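Local coordinates for TENA/THI-4 protein (Shewanella denitrificans OS217, PDB 3DDE) that is of unknown function but adopts an all-helical heme oxygenase-like fold and may act as an oxidoreductase, at residues A[211-214]-A[215-219]; A[115-118]-A[119-123]. One frame throughout, in Å; residues are numbered along the deposited sequence.

Contact 1: A[211-214]-A[215-219]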
loop_
_atom_site.group_PDB
_atom_site.type_symbol
_atom_site.label_atom_id
_atom_site.label_comp_id
_atom_site.label_asym_id
_atom_site.label_seq_id
_atom_site.Cartn_x
_atom_site.Cartn_y
_atom_site.Cartn_z
ATOM N N ALA A 211 -7.591 -20.650 -15.332
ATOM C CA ALA A 211 -8.421 -21.792 -15.740
ATOM C C ALA A 211 -9.708 -21.872 -14.919
ATOM O O ALA A 211 -10.733 -22.254 -15.451
ATOM C CB ALA A 211 -7.640 -23.100 -15.647
ATOM N N ARG A 212 -9.658 -21.507 -13.635
ATOM C CA ARG A 212 -10.848 -21.511 -12.784
ATOM C C ARG A 212 -11.892 -20.501 -13.272
ATOM O O ARG A 212 -13.065 -20.644 -12.959
ATOM C CB ARG A 212 -10.515 -21.209 -11.323
ATOM C CG ARG A 212 -9.538 -22.210 -10.642
ATOM C CD ARG A 212 -9.903 -22.368 -9.160
ATOM N NE ARG A 212 -10.059 -21.050 -8.646
ATOM C CZ ARG A 212 -10.925 -20.617 -7.741
ATOM N NH1 ARG A 212 -11.792 -21.403 -7.150
ATOM N NH2 ARG A 212 -10.903 -19.319 -7.462
ATOM N N ILE A 213 -11.461 -19.468 -14.000
ATOM C CA ILE A 213 -12.379 -18.482 -14.562
ATOM C C ILE A 213 -13.296 -19.159 -15.593
ATOM O O ILE A 213 -14.498 -18.910 -15.620
ATOM C CB ILE A 213 -11.616 -17.276 -15.182
ATOM C CG1 ILE A 213 -10.856 -16.497 -14.089
ATOM C CG2 ILE A 213 -12.563 -16.350 -15.915
ATOM C CD1 ILE A 213 -10.087 -15.255 -14.601
ATOM N N LEU A 214 -12.725 -20.039 -16.416
ATOM C CA LEU A 214 -13.483 -20.831 -17.394
ATOM C C LEU A 214 -14.596 -21.671 -16.727
ATOM O O LEU A 214 -15.695 -21.823 -17.277
ATOM C CB LEU A 214 -12.537 -21.763 -18.147
ATOM C CG LEU A 214 -11.503 -21.146 -19.087
ATOM C CD1 LEU A 214 -10.510 -22.207 -19.602
ATOM C CD2 LEU A 214 -12.220 -20.477 -20.235
ATOM N N ASP A 215 -14.298 -22.205 -15.542
ATOM C CA ASP A 215 -15.248 -22.986 -14.739
ATOM C C ASP A 215 -16.387 -22.107 -14.215
ATOM O O ASP A 215 -17.545 -22.508 -14.231
ATOM C CB ASP A 215 -14.538 -23.654 -13.551
ATOM C CG ASP A 215 -13.403 -24.572 -13.976
ATOM O OD1 ASP A 215 -13.451 -25.109 -15.112
ATOM O OD2 ASP A 215 -12.466 -24.762 -13.156
ATOM N N ASP A 216 -16.062 -20.920 -13.719
ATOM C CA ASP A 216 -17.108 -19.977 -13.284
ATOM C C ASP A 216 -17.945 -19.508 -14.459
ATOM O O ASP A 216 -19.172 -19.412 -14.357
ATOM C CB ASP A 216 -16.523 -18.745 -12.573
ATOM C CG ASP A 216 -16.277 -18.980 -11.115
ATOM O OD1 ASP A 216 -16.390 -20.133 -10.678
ATOM O OD2 ASP A 216 -15.974 -18.007 -10.407
ATOM N N VAL A 217 -17.282 -19.215 -15.570
ATOM C CA VAL A 217 -17.999 -18.790 -16.790
ATOM C C VAL A 217 -18.998 -19.866 -17.231
ATOM O O VAL A 217 -20.150 -19.556 -17.557
ATOM C CB VAL A 217 -17.028 -18.446 -17.961
ATOM C CG1 VAL A 217 -17.797 -18.192 -19.272
ATOM C CG2 VAL A 217 -16.183 -17.258 -17.601
ATOM N N TRP A 218 -18.561 -21.127 -17.223
ATOM C CA TRP A 218 -19.422 -22.247 -17.637
ATOM C C TRP A 218 -20.619 -22.435 -16.685
ATOM O O TRP A 218 -21.765 -22.524 -17.139
ATOM C CB TRP A 218 -18.591 -23.535 -17.765
ATOM C CG TRP A 218 -19.330 -24.714 -18.330
ATOM C CD1 TRP A 218 -19.565 -25.907 -17.713
ATOM C CD2 TRP A 218 -19.946 -24.800 -19.620
ATOM N NE1 TRP A 218 -20.279 -26.741 -18.549
ATOM C CE2 TRP A 218 -20.529 -26.081 -19.723
ATOM C CE3 TRP A 218 -20.056 -23.923 -20.701
ATOM C CZ2 TRP A 218 -21.209 -26.502 -20.859
ATOM C CZ3 TRP A 218 -20.738 -24.345 -21.833
ATOM C CH2 TRP A 218 -21.306 -25.622 -21.902
ATOM N N LYS A 219 -20.361 -22.471 -15.378
ATOM C CA LYS A 219 -21.426 -22.611 -14.374
ATOM C C LYS A 219 -22.514 -21.523 -14.544
ATOM O O LYS A 219 -23.702 -21.833 -14.586
ATOM C CB LYS A 219 -20.806 -22.592 -12.961
ATOM C CG LYS A 219 -21.784 -22.591 -11.793
#

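Contact 2: A[115-118]-A[119-123]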
loop_
_atom_site.group_PDB
_atom_site.type_symbol
_atom_site.label_atom_id
_atom_site.label_comp_id
_atom_site.label_asym_id
_atom_site.label_seq_id
_atom_site.Cartn_x
_atom_site.Cartn_y
_atom_site.Cartn_z
ATOM N N GLU A 115 -12.087 -12.404 -9.429
ATOM C CA GLU A 115 -11.690 -11.613 -8.276
ATOM C C GLU A 115 -10.466 -12.270 -7.604
ATOM O O GLU A 115 -9.545 -11.567 -7.160
ATOM C CB GLU A 115 -12.843 -11.544 -7.264
ATOM C CG GLU A 115 -12.742 -10.389 -6.268
ATOM C CD GLU A 115 -12.948 -9.059 -6.958
ATOM O OE1 GLU A 115 -13.992 -8.853 -7.615
ATOM O OE2 GLU A 115 -12.065 -8.218 -6.868
ATOM N N THR A 116 -10.473 -13.612 -7.545
ATOM C CA THR A 116 -9.373 -14.390 -6.964
ATOM C C THR A 116 -8.074 -14.237 -7.770
ATOM O O THR A 116 -6.999 -14.155 -7.183
ATOM C CB THR A 116 -9.748 -15.903 -6.807
ATOM O OG1 THR A 116 -10.951 -16.023 -6.050
ATOM C CG2 THR A 116 -8.618 -16.726 -6.120
ATOM N N LEU A 117 -8.156 -14.232 -9.102
ATOM C CA LEU A 117 -6.976 -14.022 -9.940
ATOM C C LEU A 117 -6.413 -12.608 -9.714
ATOM O O LEU A 117 -5.198 -12.441 -9.581
ATOM C CB LEU A 117 -7.303 -14.230 -11.436
ATOM C CG LEU A 117 -6.168 -13.923 -12.433
ATOM C CD1 LEU A 117 -4.939 -14.773 -12.205
ATOM C CD2 LEU A 117 -6.651 -14.059 -13.869
ATOM N N ILE A 118 -7.301 -11.608 -9.727
ATOM C CA ILE A 118 -6.942 -10.205 -9.531
ATOM C C ILE A 118 -6.158 -10.055 -8.223
ATOM O O ILE A 118 -5.077 -9.486 -8.227
ATOM C CB ILE A 118 -8.221 -9.281 -9.558
ATOM C CG1 ILE A 118 -8.851 -9.252 -10.962
ATOM C CG2 ILE A 118 -7.883 -7.853 -9.162
ATOM C CD1 ILE A 118 -10.317 -8.751 -11.011
ATOM N N ALA A 119 -6.689 -10.594 -7.121
ATOM C CA ALA A 119 -6.027 -10.536 -5.819
ATOM C C ALA A 119 -4.627 -11.146 -5.864
ATOM O O ALA A 119 -3.680 -10.569 -5.337
ATOM C CB ALA A 119 -6.861 -11.259 -4.750
ATOM N N TYR A 120 -4.511 -12.320 -6.482
ATOM C CA TYR A 120 -3.248 -13.052 -6.583
ATOM C C TYR A 120 -2.172 -12.256 -7.294
ATOM O O TYR A 120 -1.062 -12.128 -6.796
ATOM C CB TYR A 120 -3.443 -14.419 -7.258
ATOM C CG TYR A 120 -2.133 -15.176 -7.399
ATOM C CD1 TYR A 120 -1.500 -15.695 -6.281
ATOM C CD2 TYR A 120 -1.507 -15.323 -8.639
ATOM C CE1 TYR A 120 -0.292 -16.362 -6.381
ATOM C CE2 TYR A 120 -0.299 -15.976 -8.747
ATOM C CZ TYR A 120 0.300 -16.498 -7.605
ATOM O OH TYR A 120 1.486 -17.169 -7.683
ATOM N N LEU A 121 -2.522 -11.700 -8.437
ATOM C CA LEU A 121 -1.614 -10.892 -9.251
ATOM C C LEU A 121 -1.111 -9.627 -8.543
ATOM O O LEU A 121 0.076 -9.302 -8.657
ATOM C CB LEU A 121 -2.269 -10.548 -10.608
ATOM C CG LEU A 121 -2.550 -11.692 -11.586
ATOM C CD1 LEU A 121 -3.194 -11.169 -12.847
ATOM C CD2 LEU A 121 -1.301 -12.463 -11.932
ATOM N N TYR A 122 -1.978 -8.911 -7.821
ATOM C CA TYR A 122 -1.514 -7.743 -7.022
ATOM C C TYR A 122 -0.582 -8.206 -5.908
ATOM O O TYR A 122 0.446 -7.591 -5.651
ATOM C CB TYR A 122 -2.656 -6.919 -6.404
ATOM C CG TYR A 122 -3.295 -5.908 -7.314
ATOM C CD1 TYR A 122 -2.711 -4.664 -7.511
ATOM C CD2 TYR A 122 -4.495 -6.170 -7.953
ATOM C CE1 TYR A 122 -3.290 -3.721 -8.338
ATOM C CE2 TYR A 122 -5.094 -5.236 -8.752
ATOM C CZ TYR A 122 -4.492 -4.006 -8.953
ATOM O OH TYR A 122 -5.076 -3.062 -9.763
ATOM N N TRP A 123 -0.939 -9.298 -5.256
ATOM C CA TRP A 123 -0.115 -9.843 -4.168
ATOM C C TRP A 123 1.294 -10.196 -4.620
ATOM O O TRP A 123 2.275 -9.816 -3.962
ATOM C CB TRP A 123 -0.804 -11.074 -3.574
ATOM C CG TRP A 123 -0.082 -11.778 -2.489
ATOM C CD1 TRP A 123 0.468 -13.008 -2.550
ATOM C CD2 TRP A 123 0.168 -11.290 -1.166
ATOM N NE1 TRP A 123 1.022 -13.342 -1.331
ATOM C CE2 TRP A 123 0.843 -12.300 -0.469
ATOM C CE3 TRP A 123 -0.153 -10.105 -0.492
ATOM C CZ2 TRP A 123 1.252 -12.147 0.852
ATOM C CZ3 TRP A 123 0.233 -9.964 0.832
ATOM C CH2 TRP A 123 0.930 -10.976 1.486
#

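Contact 1: A[211-214]-A[215-219]
I213 and V217, one turn apart on helix 193-223, form the apolar i to i+4 pair of this stretch, on the last long helix of the heme oxygenase-like bundle. Their side chains cross at an angle, and the methyls I213 CG2 and V217 CG2 meet at 4.1 Å. V217 has CG1 anti to its backbone N (chi1 172°) and CG2 beside that N, which brings CG2 to 3.1 Å from I213 O. The same oxygen accepts the V217 N-H at 2.8 Å, so one carbonyl receives both a hydrogen bond and a close methyl. Outward from this pair, I213 packs on E47 and Y51 and V217 on I43 and Y44, all of helix 38-52, which helps to bury both.

The adjoining face is polar. D215 is exposed and folds back over the preceding turn, its CB 3.4 Å from R212 O and its OD2 3.7 Å from R212 CA. Neither D215 nor D216 forms a salt bridge with R212: R212 NE lies 6.3 Å from D215 OD2, and R212 NH1 5.9 Å from D216 OD1. Instead, D216 OD2 accepts a hydrogen bond from the backbone N of A113, in the first turn of helix 112-126, where the helix end would probably steady a negative charge. R212 packs on T116 and on R212 of a second subunit.

One residue beyond V217, W218 carries its indole away toward P26 and E30. Its CB rests 3.4 Å from L214 O, the oxygen that also accepts the W218 N-H from a position tilted 32° out of the carbonyl plane.

Contact 2: A[115-118]-A[119-123]
Helix 112-126 of the heme oxygenase-like fold carries two i to i+4 side-chain pairs here, L117 with L121 and I118 with Y122, each beside a backbone hydrogen bond of the same spacing. In the leucine pair the chains cross. L117 has CG anti to its backbone N (chi1 175°), which swings CD1 forward along the helix to lie 3.9 Å from L121 CG. L121 CG sits beside its own backbone N and thereby also comes within 3.4 Å of L117 O. That oxygen binds the L121 N-H at 3.0 Å, with the donor nearly in line with C=O. An alanine in place of L121 would probably leave L117 CD1 without its apolar neighbour and open a gap toward N55 and N58, which L121 touches at the start of helix 55-65.

I118 and Y122 run alongside each other. The tyrosine ring presents its edge: I118 CG2 lies in the ring plane, 3.8 Å from Y122 CE2. At the far end of the ring, Y122 OH is hydrogen-bonded to H54 ND1, and the ring also stacks with W123 of a second subunit, so its position is fixed from several directions. A bound diethylene glycol, probably from the crystallisation liquor, lies about 4 Å from Y122.

The subunit interface continues along the helix. E115 OE2 is hydrogen-bonded to W123 NE1 of the second subunit, and T116 OG1 both to P112 O one turn back and to N205 ND2 of that subunit. Back within the helix, Y122 CD2 lies 3.4 Å from I118 O, which meets the ring at its edge and accepts the Y122 N-H at 3.2 Å.

In the fold
Both contacts are single-helix i to i+4 arrangements, set on two helices that pack against each other, with centres about 16 Å apart. They meet directly: I213 CD1 lies 3.7 Å from L117 CD2, and both residues also touch Y51 of helix 38-52, so they share part of one apolar region. Contact 2 is almost wholly buried, with aliphatic and aromatic pairs and a broad subunit interface of ring stacks and hydrogen bonds. Contact 1 is only partly buried; D215 is exposed, D216 faces the start of helix 112-126, and R212 alone reaches the second subunit. The chemistry follows place: two apolar side-chain pairs at 115-123, and at 211-219 a single one flanked by charged residues.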